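Local coordinates for 122aa long conserved hypothetical protein (Sulfolobus tokodaii, PDB 1WOL) that is of unknown function but belongs to the HEPN family of small all-helical domains, many of whose members are linked to nucleotide or RNA metabolism, at residues V4-A18 against L33-Q47. Residues are numbered along the deposited sequence; the frame is centred on the assembly and turned at random.
Sequences VEDWIKQAERDLEEA and LSQQCAEKAVKGLLQ
Leu33 meets the C-terminal end of segment 4-18: CB lies against Ala18 CB, and CD1 reaches the backbone O of Glu17 at 3.6 Å. The leucine's branches spread over this last turn, where the small Ala18 lets CB come close. One turn on, Cys37 faces Ala11, their CA atoms 4.2 Å apart. Small residues suit so close an approach: Ala11 CB sits on the Cys37 carbonyl O, and with SG anti to the backbone N (chi1 171°), the sulfur packs on Leu15 CB. Beside it the side chain of Asp14 sits among Leu33, Gln36, Cys37 and Lys40, CB against the Leu33 carbonyl O and OD2 3.4 Å from Gln36 CB. Lys40 lodges its aliphatic part among Trp7, Gln10, Ala11 and Asp14; its NZ stays 5.8 Å from Asp14 OD2, too far for a salt bridge, though the opposite charges probably attract weakly. Ala41 CB adds a methyl, 4.1 Å from Ala11 CB.

Lys43 lays its CB over the six-membered ring of Trp7 in a CH-pi contact, 3.5 Å from the centroid, while its extended chain carries CD over the CZ3-CH2 rim on the same side. Glycine suits the next place, since a CB on Gly44 would probably run into Trp7 CB and Ile8 CD1. Gln47 OE1 accepts the indole NE1-H of Trp7 at 2.9 Å, lying near the ring plane although the donor stands above the amide plane; its NE2 is held by the Lys2 carbonyl. A leucine in place of Trp7 would probably leave Gln47 OE1 without its donor and strip Lys43 of its flat support. The segment axes approach to 7.7 Å and cross at -165°; their parent helices, 4-23 and 27-48, form an antiparallel hairpin with knobs-into-holes packing, part of the HEPN helical bundle.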
loop_
_atom_site.group_PDB
_atom_site.type_symbol
_atom_site.label_atom_id
_atom_site.label_comp_id
_atom_site.label_asym_id
_atom_site.label_seq_id
_atom_site.Cartn_x
_atom_site.Cartn_y
_atom_site.Cartn_z
ATOM N N VAL A 4 9.248 -15.021 1.978
ATOM C CA VAL A 4 8.772 -14.088 0.942
ATOM C C VAL A 4 7.289 -14.434 0.664
ATOM O O VAL A 4 6.478 -13.508 0.531
ATOM C CB VAL A 4 9.625 -14.361 -0.395
ATOM C CG1 VAL A 4 8.988 -13.510 -1.635
ATOM C CG2 VAL A 4 11.003 -13.800 -0.166
ATOM N N GLU A 5 6.921 -15.714 0.557
ATOM C CA GLU A 5 5.579 -16.072 0.199
ATOM C C GLU A 5 4.611 -15.569 1.283
ATOM O O GLU A 5 3.479 -15.261 0.951
ATOM C CB GLU A 5 5.413 -17.575 -0.005
ATOM C CG GLU A 5 5.807 -18.489 1.161
ATOM C CD GLU A 5 5.831 -20.053 0.739
ATOM O OE1 GLU A 5 6.878 -20.508 0.142
ATOM O OE2 GLU A 5 4.837 -20.820 1.019
ATOM N N ASP A 6 5.065 -15.454 2.517
ATOM C CA ASP A 6 4.142 -14.912 3.572
ATOM C C ASP A 6 3.874 -13.458 3.366
ATOM O O ASP A 6 2.714 -13.017 3.594
ATOM C CB ASP A 6 4.810 -15.051 4.946
ATOM C CG ASP A 6 4.900 -16.483 5.327
ATOM O OD1 ASP A 6 5.944 -16.880 5.967
ATOM O OD2 ASP A 6 3.964 -17.231 4.980
ATOM N N TRP A 7 4.883 -12.660 3.009
ATOM C CA TRP A 7 4.648 -11.237 2.741
ATOM C C TRP A 7 3.615 -11.112 1.594
ATOM O O TRP A 7 2.729 -10.264 1.680
ATOM C CB TRP A 7 5.944 -10.503 2.277
ATOM C CG TRP A 7 6.902 -10.336 3.440
ATOM C CD1 TRP A 7 8.084 -11.060 3.605
ATOM C CD2 TRP A 7 6.874 -9.358 4.414
ATOM N NE1 TRP A 7 8.799 -10.529 4.621
ATOM C CE2 TRP A 7 8.092 -9.494 5.171
ATOM C CE3 TRP A 7 5.956 -8.368 4.776
ATOM C CZ2 TRP A 7 8.390 -8.656 6.245
ATOM C CZ3 TRP A 7 6.231 -7.515 5.848
ATOM C CH2 TRP A 7 7.489 -7.668 6.598
ATOM N N ILE A 8 3.808 -11.921 0.506
ATOM C CA ILE A 8 2.897 -11.804 -0.623
ATOM C C ILE A 8 1.485 -12.282 -0.188
ATOM O O ILE A 8 0.467 -11.647 -0.612
ATOM C CB ILE A 8 3.457 -12.579 -1.856
ATOM C CG1 ILE A 8 4.805 -12.009 -2.265
ATOM C CG2 ILE A 8 2.445 -12.486 -3.050
ATOM C CD1 ILE A 8 4.932 -10.438 -2.370
ATOM N N LYS A 9 1.318 -13.361 0.602
ATOM C CA LYS A 9 -0.036 -13.752 1.022
ATOM C C LYS A 9 -0.589 -12.599 1.842
ATOM O O LYS A 9 -1.858 -12.368 1.639
ATOM C CB LYS A 9 0.031 -15.016 1.936
ATOM C CG LYS A 9 0.162 -16.312 1.154
ATOM C CD LYS A 9 -0.067 -17.523 2.072
ATOM C CE LYS A 9 1.134 -17.924 2.790
ATOM N NZ LYS A 9 0.863 -19.344 3.498
ATOM N N GLN A 10 0.181 -11.982 2.740
ATOM C CA GLN A 10 -0.393 -10.877 3.548
ATOM C C GLN A 10 -0.856 -9.810 2.592
ATOM O O GLN A 10 -1.964 -9.201 2.780
ATOM C CB GLN A 10 0.643 -10.238 4.435
ATOM C CG GLN A 10 0.952 -11.097 5.630
ATOM C CD GLN A 10 1.834 -10.230 6.539
ATOM O OE1 GLN A 10 1.359 -9.437 7.412
ATOM N NE2 GLN A 10 3.124 -10.290 6.254
ATOM N N ALA A 11 -0.080 -9.569 1.540
ATOM C CA ALA A 11 -0.523 -8.450 0.649
ATOM C C ALA A 11 -1.760 -8.851 -0.132
ATOM O O ALA A 11 -2.623 -7.933 -0.309
ATOM C CB ALA A 11 0.686 -8.155 -0.384
ATOM N N GLU A 12 -1.881 -10.102 -0.593
ATOM C CA GLU A 12 -3.042 -10.502 -1.368
ATOM C C GLU A 12 -4.274 -10.416 -0.471
ATOM O O GLU A 12 -5.355 -10.005 -0.857
ATOM C CB GLU A 12 -2.819 -11.952 -1.886
ATOM C CG GLU A 12 -1.674 -11.826 -2.794
ATOM C CD GLU A 12 -1.472 -12.884 -3.666
ATOM O OE1 GLU A 12 -1.530 -14.022 -3.060
ATOM O OE2 GLU A 12 -1.221 -12.502 -4.905
ATOM N N ARG A 13 -4.103 -10.752 0.836
ATOM C CA ARG A 13 -5.312 -10.730 1.711
ATOM C C ARG A 13 -5.684 -9.253 2.005
ATOM O O ARG A 13 -6.908 -8.949 2.104
ATOM C CB ARG A 13 -4.861 -11.410 3.088
ATOM C CG ARG A 13 -6.107 -11.593 4.078
ATOM C CD ARG A 13 -7.031 -12.703 3.431
ATOM N NE ARG A 13 -7.933 -13.164 4.499
ATOM C CZ ARG A 13 -8.630 -14.222 4.336
ATOM N NH1 ARG A 13 -8.438 -14.943 3.125
ATOM N NH2 ARG A 13 -9.605 -14.498 5.197
ATOM N N ASP A 14 -4.701 -8.383 2.190
ATOM C CA ASP A 14 -4.968 -6.957 2.425
ATOM C C ASP A 14 -5.742 -6.404 1.198
ATOM O O ASP A 14 -6.636 -5.572 1.358
ATOM C CB ASP A 14 -3.646 -6.167 2.613
ATOM C CG ASP A 14 -2.982 -6.467 3.942
ATOM O OD1 ASP A 14 -3.708 -6.960 4.789
ATOM O OD2 ASP A 14 -1.804 -6.149 4.091
ATOM N N LEU A 15 -5.347 -6.766 -0.067
ATOM C CA LEU A 15 -6.097 -6.315 -1.277
ATOM C C LEU A 15 -7.502 -6.815 -1.237
ATOM O O LEU A 15 -8.455 -6.074 -1.518
ATOM C CB LEU A 15 -5.341 -6.778 -2.520
ATOM C CG LEU A 15 -6.104 -6.550 -3.771
ATOM C CD1 LEU A 15 -6.407 -5.068 -4.092
ATOM C CD2 LEU A 15 -5.180 -7.081 -5.002
ATOM N N GLU A 16 -7.713 -8.079 -0.951
ATOM C CA GLU A 16 -9.098 -8.609 -0.867
ATOM C C GLU A 16 -9.854 -7.861 0.142
ATOM O O GLU A 16 -11.036 -7.560 -0.127
ATOM C CB GLU A 16 -8.982 -10.146 -0.533
ATOM C CG GLU A 16 -10.387 -10.739 -0.375
ATOM C CD GLU A 16 -10.301 -12.263 -0.156
ATOM O OE1 GLU A 16 -9.572 -12.986 -0.963
ATOM O OE2 GLU A 16 -11.077 -12.749 0.659
ATOM N N GLU A 17 -9.245 -7.582 1.292
ATOM C CA GLU A 17 -10.040 -6.851 2.344
ATOM C C GLU A 17 -10.277 -5.408 1.905
ATOM O O GLU A 17 -11.310 -4.901 2.295
ATOM C CB GLU A 17 -9.140 -6.848 3.580
ATOM C CG GLU A 17 -9.171 -8.279 4.246
ATOM C CD GLU A 17 -8.165 -8.364 5.411
ATOM O OE1 GLU A 17 -7.366 -7.505 5.667
ATOM O OE2 GLU A 17 -8.145 -9.492 6.041
ATOM N N ALA A 18 -9.347 -4.808 1.150
ATOM C CA ALA A 18 -9.620 -3.417 0.683
ATOM C C ALA A 18 -10.803 -3.378 -0.227
ATOM O O ALA A 18 -11.606 -2.456 -0.136
ATOM C CB ALA A 18 -8.323 -2.906 -0.040
ATOM N N LEU A 33 -5.962 -0.244 3.867
ATOM C CA LEU A 33 -5.625 -1.645 3.548
ATOM C C LEU A 33 -4.853 -1.704 2.189
ATOM O O LEU A 33 -4.018 -2.585 2.056
ATOM C CB LEU A 33 -6.929 -2.473 3.456
ATOM C CG LEU A 33 -7.559 -2.754 4.827
ATOM C CD1 LEU A 33 -8.956 -3.257 4.537
ATOM C CD2 LEU A 33 -6.690 -3.706 5.600
ATOM N N SER A 34 -5.113 -0.725 1.330
ATOM C CA SER A 34 -4.301 -0.671 0.060
ATOM C C SER A 34 -2.866 -0.287 0.399
ATOM O O SER A 34 -1.929 -0.846 -0.213
ATOM C CB SER A 34 -4.887 0.429 -0.878
ATOM O OG SER A 34 -6.198 -0.033 -1.253
ATOM N N GLN A 35 -2.627 0.661 1.329
ATOM C CA GLN A 35 -1.272 0.935 1.689
ATOM C C GLN A 35 -0.615 -0.241 2.361
ATOM O O GLN A 35 0.509 -0.547 2.004
ATOM C CB GLN A 35 -1.194 2.158 2.592
ATOM C CG GLN A 35 0.289 2.308 2.925
ATOM C CD GLN A 35 0.669 2.758 4.182
ATOM O OE1 GLN A 35 0.220 3.809 4.523
ATOM N NE2 GLN A 35 1.699 2.041 4.900
ATOM N N GLN A 36 -1.354 -1.013 3.191
ATOM C CA GLN A 36 -0.804 -2.213 3.777
ATOM C C GLN A 36 -0.438 -3.213 2.743
ATOM O O GLN A 36 0.617 -3.854 2.856
ATOM C CB GLN A 36 -1.771 -2.858 4.761
ATOM C CG GLN A 36 -2.006 -1.947 5.964
ATOM C CD GLN A 36 -0.789 -2.062 6.904
ATOM O OE1 GLN A 36 -0.264 -0.999 7.338
ATOM N NE2 GLN A 36 -0.324 -3.247 7.149
ATOM N N CYS A 37 -1.302 -3.418 1.693
ATOM C CA CYS A 37 -1.013 -4.292 0.619
ATOM C C CYS A 37 0.351 -3.940 -0.033
ATOM O O CYS A 37 1.172 -4.857 -0.195
ATOM C CB CYS A 37 -2.192 -4.210 -0.394
ATOM S SG CYS A 37 -1.745 -5.135 -1.964
ATOM N N ALA A 38 0.490 -2.686 -0.408
ATOM C CA ALA A 38 1.725 -2.281 -1.126
ATOM C C ALA A 38 2.940 -2.467 -0.249
ATOM O O ALA A 38 3.974 -2.983 -0.730
ATOM C CB ALA A 38 1.538 -0.821 -1.606
ATOM N N GLU A 39 2.791 -2.010 1.025
ATOM C CA GLU A 39 3.954 -2.137 1.963
ATOM C C GLU A 39 4.350 -3.623 2.122
ATOM O O GLU A 39 5.549 -3.952 2.057
ATOM C CB GLU A 39 3.579 -1.509 3.352
ATOM C CG GLU A 39 4.900 -1.548 4.264
ATOM C CD GLU A 39 4.641 -1.289 5.723
ATOM O OE1 GLU A 39 3.584 -0.706 6.104
ATOM O OE2 GLU A 39 5.566 -1.678 6.502
ATOM N N LYS A 40 3.447 -4.561 2.329
ATOM C CA LYS A 40 3.781 -5.952 2.470
ATOM C C LYS A 40 4.409 -6.518 1.204
ATOM O O LYS A 40 5.376 -7.297 1.259
ATOM C CB LYS A 40 2.581 -6.751 2.941
ATOM C CG LYS A 40 2.154 -6.627 4.493
ATOM C CD LYS A 40 2.537 -5.474 5.382
ATOM C CE LYS A 40 2.088 -5.728 6.793
ATOM N NZ LYS A 40 2.634 -4.615 7.512
ATOM N N ALA A 41 3.859 -6.190 0.050
ATOM C CA ALA A 41 4.456 -6.653 -1.226
ATOM C C ALA A 41 5.882 -6.164 -1.400
ATOM O O ALA A 41 6.669 -7.010 -1.765
ATOM C CB ALA A 41 3.576 -6.071 -2.356
ATOM N N VAL A 42 6.144 -4.906 -1.117
ATOM C CA VAL A 42 7.518 -4.346 -1.298
ATOM C C VAL A 42 8.393 -4.982 -0.250
ATOM O O VAL A 42 9.509 -5.367 -0.614
ATOM C CB VAL A 42 7.470 -2.872 -1.261
ATOM C CG1 VAL A 42 8.884 -2.304 -1.236
ATOM C CG2 VAL A 42 6.770 -2.411 -2.568
ATOM N N LYS A 43 7.874 -5.271 0.956
ATOM C CA LYS A 43 8.845 -5.970 1.881
ATOM C C LYS A 43 9.131 -7.412 1.441
ATOM O O LYS A 43 10.300 -7.980 1.718
ATOM C CB LYS A 43 8.221 -5.934 3.338
ATOM C CG LYS A 43 8.575 -4.631 3.963
ATOM C CD LYS A 43 7.961 -4.298 5.270
ATOM C CE LYS A 43 8.636 -3.082 5.916
ATOM N NZ LYS A 43 7.664 -2.530 6.990
ATOM N N GLY A 44 8.185 -8.041 0.792
ATOM C CA GLY A 44 8.333 -9.341 0.219
ATOM C C GLY A 44 9.443 -9.284 -0.861
ATOM O O GLY A 44 10.272 -10.161 -0.977
ATOM N N LEU A 45 9.318 -8.261 -1.707
ATOM C CA LEU A 45 10.356 -8.119 -2.784
ATOM C C LEU A 45 11.743 -7.886 -2.174
ATOM O O LEU A 45 12.750 -8.470 -2.649
ATOM C CB LEU A 45 10.013 -6.900 -3.646
ATOM C CG LEU A 45 11.034 -6.561 -4.771
ATOM C CD1 LEU A 45 11.015 -7.649 -5.753
ATOM C CD2 LEU A 45 10.672 -5.156 -5.306
ATOM N N LEU A 46 11.817 -7.033 -1.194
ATOM C CA LEU A 46 13.179 -6.703 -0.561
ATOM C C LEU A 46 13.735 -7.966 0.024
ATOM O O LEU A 46 14.995 -8.209 -0.049
ATOM C CB LEU A 46 13.005 -5.698 0.492
ATOM C CG LEU A 46 13.288 -4.271 0.060
ATOM C CD1 LEU A 46 12.820 -4.070 -1.352
ATOM C CD2 LEU A 46 12.735 -3.309 1.126
ATOM N N GLN A 47 12.897 -8.815 0.621
ATOM C CA GLN A 47 13.435 -10.050 1.153
ATOM C C GLN A 47 13.897 -10.969 0.092
ATOM O O GLN A 47 14.963 -11.641 0.261
ATOM C CB GLN A 47 12.387 -10.811 2.047
ATOM C CG GLN A 47 13.001 -11.945 2.883
ATOM C CD GLN A 47 12.064 -12.408 4.052
ATOM O OE1 GLN A 47 11.458 -11.610 4.808
ATOM N NE2 GLN A 47 11.992 -13.691 4.203
#